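Metal cation efflux system protein CzcD (Cupriavidus metallidurans, PDB 6VD9) binds and transports zinc, probably exporting metal cations from the cytoplasm to the periplasm, and so confers low-level metal resistance. Local coordinates at residues A[5-8]-A[9-12]; A[54-57]-A[58-61]. All coordinates share one frame; numbering follows the deposited sequence.

How the contacts relate
Each contact is about two turns of one helix within the C-terminal, probably cytoplasmic, domain of this cation diffusion facilitator: 5-12 on helix 5-13, 54-61 on helix 53-64. The two helices pack against each other, Gln-11 CB lying 3.6 Å from Met-59 SD, and each sets buried aliphatic residues on the sheet, Val-8 and Ile-12 over strand 18-28 and Leu-56 and Leu-60 over strand 68-74. Their polar chemistry differs: contact 1 has a weak amide-carboxylate bond on the flank toward helix 53-64, contact 2 a water bridge on its outer side. Contact 2 also reaches the second subunit, through Lys-57; contact 1 stays within its own chain.

Contact 1: residues A[5-8]-A[9-12]; sequences LAEV and EKQI
Four backbone hydrogen bonds tie Leu-5, Ala-6, Glu-7 and Val-8 to Glu-9, Lys-10, Gln-11 and Ile-12, the i to i+4 ladder of an alpha-helix. The straightest runs from Glu-9 N to Leu-5 O, 3.0 Å at 172°. Among the polar side chains, Glu-7 and Gln-11 lie alongside each other and point the same way, both bent at chi2. Gln-11 NE2 gives Glu-7 OE1 a weak hydrogen bond of 3.5 Å, with carboxylate and amide planes 32° apart. Lys-10, fully extended, runs beside Glu-7 without a salt bridge: its NZ stays 4.9 Å from Glu-7 OE2, so any attraction is probably diffuse. Glu-9 crosses Leu-5 at a slant and sets a carboxylate oxygen against its aliphatic chain, OE2 lying 3.7 Å from Leu-5 CG. Apolar contact is sparser: Val-8 CG1 meets the outstretched CD1 of Ile-12 at 4.1 Å. Val-8 rests on Ile-26 and Ile-12 on Phe-21, both of strand 18-28, where Leu-5 also touches Leu-24. Along the flank facing helix 53-64, Glu-7, Val-8 and Gln-11 pack on Phe-64, and Gln-11 OE1 accepts a weak hydrogen bond from Lys-63.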
ATOM      1  N   LEU A   5     -12.690   3.274  14.664  1.00 29.78           N
ATOM      2  CA  LEU A   5     -12.401   2.233  13.635  1.00 29.30           C
ATOM      3  C   LEU A   5     -13.652   2.012  12.769  1.00 28.79           C
ATOM      4  O   LEU A   5     -13.479   1.791  11.584  1.00 24.32           O
ATOM      5  CB  LEU A   5     -11.937   0.948  14.328  1.00 29.99           C
ATOM      6  CG  LEU A   5     -11.657  -0.276  13.447  1.00 29.22           C
ATOM      7  CD1 LEU A   5     -10.656   0.060  12.336  1.00 27.57           C
ATOM      8  CD2 LEU A   5     -11.149  -1.442  14.299  1.00 34.17           C
ATOM      9  N   ALA A   6     -14.866   2.091  13.319  1.00 25.49           N
ATOM     10  CA  ALA A   6     -16.121   1.910  12.538  1.00 23.57           C
ATOM     11  C   ALA A   6     -16.274   2.972  11.456  1.00 23.36           C
ATOM     12  O   ALA A   6     -16.700   2.618  10.384  1.00 22.54           O
ATOM     13  CB  ALA A   6     -17.337   1.892  13.426  1.00 28.22           C
ATOM     14  N   GLU A   7     -16.015   4.245  11.778  1.00 20.66           N
ATOM     15  CA  GLU A   7     -16.148   5.350  10.828  1.00 25.59           C
ATOM     16  C   GLU A   7     -15.084   5.113   9.767  1.00 18.96           C
ATOM     17  O   GLU A   7     -15.390   5.402   8.648  1.00 24.18           O
ATOM     18  CB  GLU A   7     -15.961   6.724  11.475  1.00 28.09           C
ATOM     19  CG  GLU A   7     -17.233   7.363  12.010  1.00 37.44           C
ATOM     20  CD  GLU A   7     -18.427   7.311  11.086  1.00 34.94           C
ATOM     21  OE1 GLU A   7     -18.337   7.869   9.984  1.00 38.11           O
ATOM     22  OE2 GLU A   7     -19.428   6.688  11.477  1.00 44.17           O
ATOM     23  N   VAL A   8     -13.879   4.681  10.151  1.00 21.62           N
ATOM     24  CA  VAL A   8     -12.774   4.476   9.162  1.00 20.76           C
ATOM     25  C   VAL A   8     -13.263   3.427   8.155  1.00 19.36           C
ATOM     26  O   VAL A   8     -13.244   3.703   6.967  1.00 17.89           O
ATOM     27  CB  VAL A   8     -11.433   4.095   9.818  1.00 21.06           C
ATOM     28  CG1 VAL A   8     -10.373   3.791   8.769  1.00 20.37           C
ATOM     29  CG2 VAL A   8     -10.954   5.175  10.790  1.00 20.85           C
ATOM     30  N   GLU A   9     -13.755   2.286   8.634  1.00 18.52           N
ATOM     31  CA  GLU A   9     -14.314   1.209   7.762  1.00 17.79           C
ATOM     32  C   GLU A   9     -15.419   1.777   6.872  1.00 19.27           C
ATOM     33  O   GLU A   9     -15.399   1.552   5.641  1.00 19.79           O
ATOM     34  CB  GLU A   9     -14.830   0.048   8.629  1.00 18.80           C
ATOM     35  CG  GLU A   9     -13.753  -0.586   9.497  1.00 21.80           C
ATOM     36  CD  GLU A   9     -14.351  -1.447  10.593  1.00 24.20           C
ATOM     37  OE1 GLU A   9     -15.540  -1.210  10.923  1.00 25.79           O
ATOM     38  OE2 GLU A   9     -13.649  -2.356  11.056  1.00 25.34           O
ATOM     39  N   LYS A  10     -16.390   2.474   7.452  1.00 20.60           N
ATOM     40  CA  LYS A  10     -17.529   3.057   6.696  1.00 21.38           C
ATOM     41  C   LYS A  10     -16.957   3.974   5.629  1.00 19.00           C
ATOM     42  O   LYS A  10     -17.418   3.934   4.493  1.00 19.08           O
ATOM     43  CB  LYS A  10     -18.481   3.804   7.646  1.00 24.70           C
ATOM     44  CG  LYS A  10     -19.615   4.583   6.985  1.00 29.72           C
ATOM     45  CD  LYS A  10     -20.740   5.090   7.947  1.00 31.67           C
ATOM     46  CE  LYS A  10     -21.842   5.794   7.170  1.00 37.35           C
ATOM     47  NZ  LYS A  10     -22.920   6.377   8.009  1.00 43.65           N
ATOM     48  N   GLN A  11     -15.992   4.821   5.979  1.00 18.77           N
ATOM     49  CA  GLN A  11     -15.539   5.841   5.012  1.00 19.77           C
ATOM     50  C   GLN A  11     -14.755   5.171   3.876  1.00 17.82           C
ATOM     51  O   GLN A  11     -14.802   5.718   2.758  1.00 19.70           O
ATOM     52  CB  GLN A  11     -14.751   6.950   5.706  1.00 23.95           C
ATOM     53  CG  GLN A  11     -15.627   7.782   6.627  1.00 27.10           C
ATOM     54  CD  GLN A  11     -16.824   8.341   5.899  1.00 31.25           C
ATOM     55  OE1 GLN A  11     -16.735   8.780   4.754  1.00 32.14           O
ATOM     56  NE2 GLN A  11     -17.961   8.308   6.575  1.00 38.23           N
ATOM     57  N   ILE A  12     -14.006   4.094   4.163  1.00 17.16           N
ATOM     58  CA  ILE A  12     -13.255   3.331   3.126  1.00 16.19           C
ATOM     59  C   ILE A  12     -14.287   2.761   2.141  1.00 16.24           C
ATOM     60  O   ILE A  12     -14.179   3.060   0.939  1.00 15.41           O
ATOM     61  CB  ILE A  12     -12.358   2.239   3.745  1.00 15.88           C
ATOM     62  CG1 ILE A  12     -11.177   2.878   4.479  1.00 17.31           C
ATOM     63  CG2 ILE A  12     -11.888   1.262   2.694  1.00 16.10           C
ATOM     64  CD1 ILE A  12     -10.270   1.905   5.157  1.00 18.42           C
TER

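Contact 2: residues A[54-57]-A[58-61]; sequences PELK and QMLA
Leu-56 and Met-59 lie side by side on the inner side of this part of the helix, pointing the same way, with Leu-56 CD2 3.9 Å from Met-59 CE. The methionine reaches its neighbour by folding: CG is anti to the backbone N (chi1 170°), and bends at chi2 and chi3 bring the terminal methyl round toward Leu-56. Leu-60 packs more closely still, but against backbone. Its CG sits 3.1 Å from Leu-56 O and its CD1 3.3 Å, both crowding the carbonyl that accepts the hydrogen bond of Leu-60 N. That bond, 3.0 Å long, belongs to a regular i to i+4 series in which Gln-58, Met-59 and Ala-61 donate to Pro-54, Glu-55 and Lys-57. The outer side is looser and polar. Gln-58 is extended beyond CG, and a water spans the gap from its amide to the helix, donating to Gln-58 OE1 at 2.9 Å and to Glu-55 O at 2.8 Å. Glu-55 O thus accepts two bonds, one from this water and one from Met-59 N. Lys-57 stretches away from the helix to form a salt bridge with Glu-74 of the second subunit; Glu-74 is, with His-22 and His-39, a residue of the nickel site, so the bridge ties this helix to the other subunit at a metal-site position. On the inner side, Leu-56 covers Ile-71 and Phe-73, and Leu-60 covers Val-69 and Ile-71, seating helix 53-64 on strand 68-74, while Met-59 touches Thr-15 in the loop that follows helix 5-13.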
ATOM      1  N   PRO A  54      -5.960   8.889  -4.326  1.00 15.71           N
ATOM      2  CA  PRO A  54      -5.955  10.279  -3.879  1.00 17.17           C
ATOM      3  C   PRO A  54      -7.152  10.589  -2.975  1.00 16.98           C
ATOM      4  O   PRO A  54      -6.973  11.302  -1.986  1.00 16.19           O
ATOM      5  CB  PRO A  54      -6.016  11.103  -5.182  1.00 16.66           C
ATOM      6  CG  PRO A  54      -5.608  10.147  -6.264  1.00 17.13           C
ATOM      7  CD  PRO A  54      -6.015   8.762  -5.784  1.00 17.13           C
ATOM      8  N   GLU A  55      -8.323  10.004  -3.280  1.00 17.81           N
ATOM      9  CA  GLU A  55      -9.556  10.182  -2.468  1.00 18.59           C
ATOM     10  C   GLU A  55      -9.389   9.526  -1.098  1.00 16.84           C
ATOM     11  O   GLU A  55      -9.790  10.134  -0.103  1.00 15.87           O
ATOM     12  CB  GLU A  55     -10.778   9.621  -3.190  1.00 20.79           C
ATOM     13  CG  GLU A  55     -11.096  10.395  -4.455  1.00 22.87           C
ATOM     14  CD  GLU A  55     -10.314  10.143  -5.737  1.00 25.88           C
ATOM     15  OE1 GLU A  55      -9.334   9.334  -5.758  1.00 20.54           O
ATOM     16  OE2 GLU A  55     -10.689  10.803  -6.766  1.00 26.20           O
ATOM     17  N   LEU A  56      -8.830   8.309  -1.024  1.00 14.96           N
ATOM     18  CA  LEU A  56      -8.588   7.672   0.295  1.00 15.46           C
ATOM     19  C   LEU A  56      -7.572   8.501   1.098  1.00 15.97           C
ATOM     20  O   LEU A  56      -7.791   8.650   2.284  1.00 14.94           O
ATOM     21  CB  LEU A  56      -8.110   6.236   0.114  1.00 15.98           C
ATOM     22  CG  LEU A  56      -9.156   5.249  -0.410  1.00 14.91           C
ATOM     23  CD1 LEU A  56      -8.503   3.906  -0.707  1.00 15.13           C
ATOM     24  CD2 LEU A  56     -10.255   5.039   0.610  1.00 16.85           C
ATOM     25  N   LYS A  57      -6.486   8.941   0.495  1.00 17.99           N
ATOM     26  CA  LYS A  57      -5.466   9.773   1.202  1.00 18.49           C
ATOM     27  C   LYS A  57      -6.171  11.019   1.770  1.00 19.75           C
ATOM     28  O   LYS A  57      -5.960  11.321   2.952  1.00 17.38           O
ATOM     29  CB  LYS A  57      -4.308  10.160   0.283  1.00 20.19           C
ATOM     30  CG  LYS A  57      -3.317   9.034  -0.057  1.00 20.06           C
ATOM     31  CD  LYS A  57      -2.386   9.448  -1.179  1.00 23.07           C
ATOM     32  CE  LYS A  57      -1.221   8.518  -1.436  1.00 26.50           C
ATOM     33  NZ  LYS A  57      -0.352   9.021  -2.541  1.00 31.86           N
ATOM     34  N   GLN A  58      -6.958  11.716   0.959  1.00 20.70           N
ATOM     35  CA  GLN A  58      -7.630  12.998   1.324  1.00 21.59           C
ATOM     36  C   GLN A  58      -8.590  12.751   2.497  1.00 21.82           C
ATOM     37  O   GLN A  58      -8.502  13.456   3.518  1.00 19.37           O
ATOM     38  CB  GLN A  58      -8.311  13.582   0.080  1.00 25.18           C
ATOM     39  CG  GLN A  58      -9.165  14.829   0.319  1.00 30.08           C
ATOM     40  CD  GLN A  58      -9.994  15.199  -0.900  1.00 40.27           C
ATOM     41  OE1 GLN A  58     -10.632  14.362  -1.557  1.00 42.12           O
ATOM     42  NE2 GLN A  58     -10.016  16.486  -1.207  1.00 48.14           N
ATOM     43  N   MET A  59      -9.380  11.678   2.426  1.00 19.68           N
ATOM     44  CA  MET A  59     -10.410  11.365   3.442  1.00 19.85           C
ATOM     45  C   MET A  59      -9.715  10.981   4.751  1.00 19.20           C
ATOM     46  O   MET A  59     -10.196  11.367   5.842  1.00 20.07           O
ATOM     47  CB  MET A  59     -11.345  10.260   2.931  1.00 21.64           C
ATOM     48  CG  MET A  59     -12.270   9.720   3.988  1.00 22.60           C
ATOM     49  SD  MET A  59     -11.528   8.431   4.975  1.00 23.08           S
ATOM     50  CE  MET A  59     -11.364   7.105   3.771  1.00 23.55           C
ATOM     51  N   LEU A  60      -8.614  10.222   4.699  1.00 17.50           N
ATOM     52  CA  LEU A  60      -7.977   9.705   5.937  1.00 17.63           C
ATOM     53  C   LEU A  60      -7.317  10.868   6.691  1.00 17.64           C
ATOM     54  O   LEU A  60      -7.368  10.884   7.931  1.00 18.12           O
ATOM     55  CB  LEU A  60      -6.981   8.612   5.564  1.00 17.92           C
ATOM     56  CG  LEU A  60      -7.639   7.319   5.084  1.00 17.83           C
ATOM     57  CD1 LEU A  60      -6.594   6.407   4.465  1.00 17.51           C
ATOM     58  CD2 LEU A  60      -8.372   6.639   6.238  1.00 17.96           C
ATOM     59  N   ALA A  61      -6.791  11.819   5.942  1.00 16.42           N
ATOM     60  CA  ALA A  61      -6.153  13.032   6.508  1.00 18.01           C
ATOM     61  C   ALA A  61      -7.249  13.909   7.123  1.00 20.54           C
ATOM     62  O   ALA A  61      -7.138  14.221   8.313  1.00 20.22           O
ATOM     63  CB  ALA A  61      -5.362  13.740   5.468  1.00 17.54           C
TER
HETATM   64  O   HOH W   1     -11.924  11.962  -0.471  1.00 31.93           O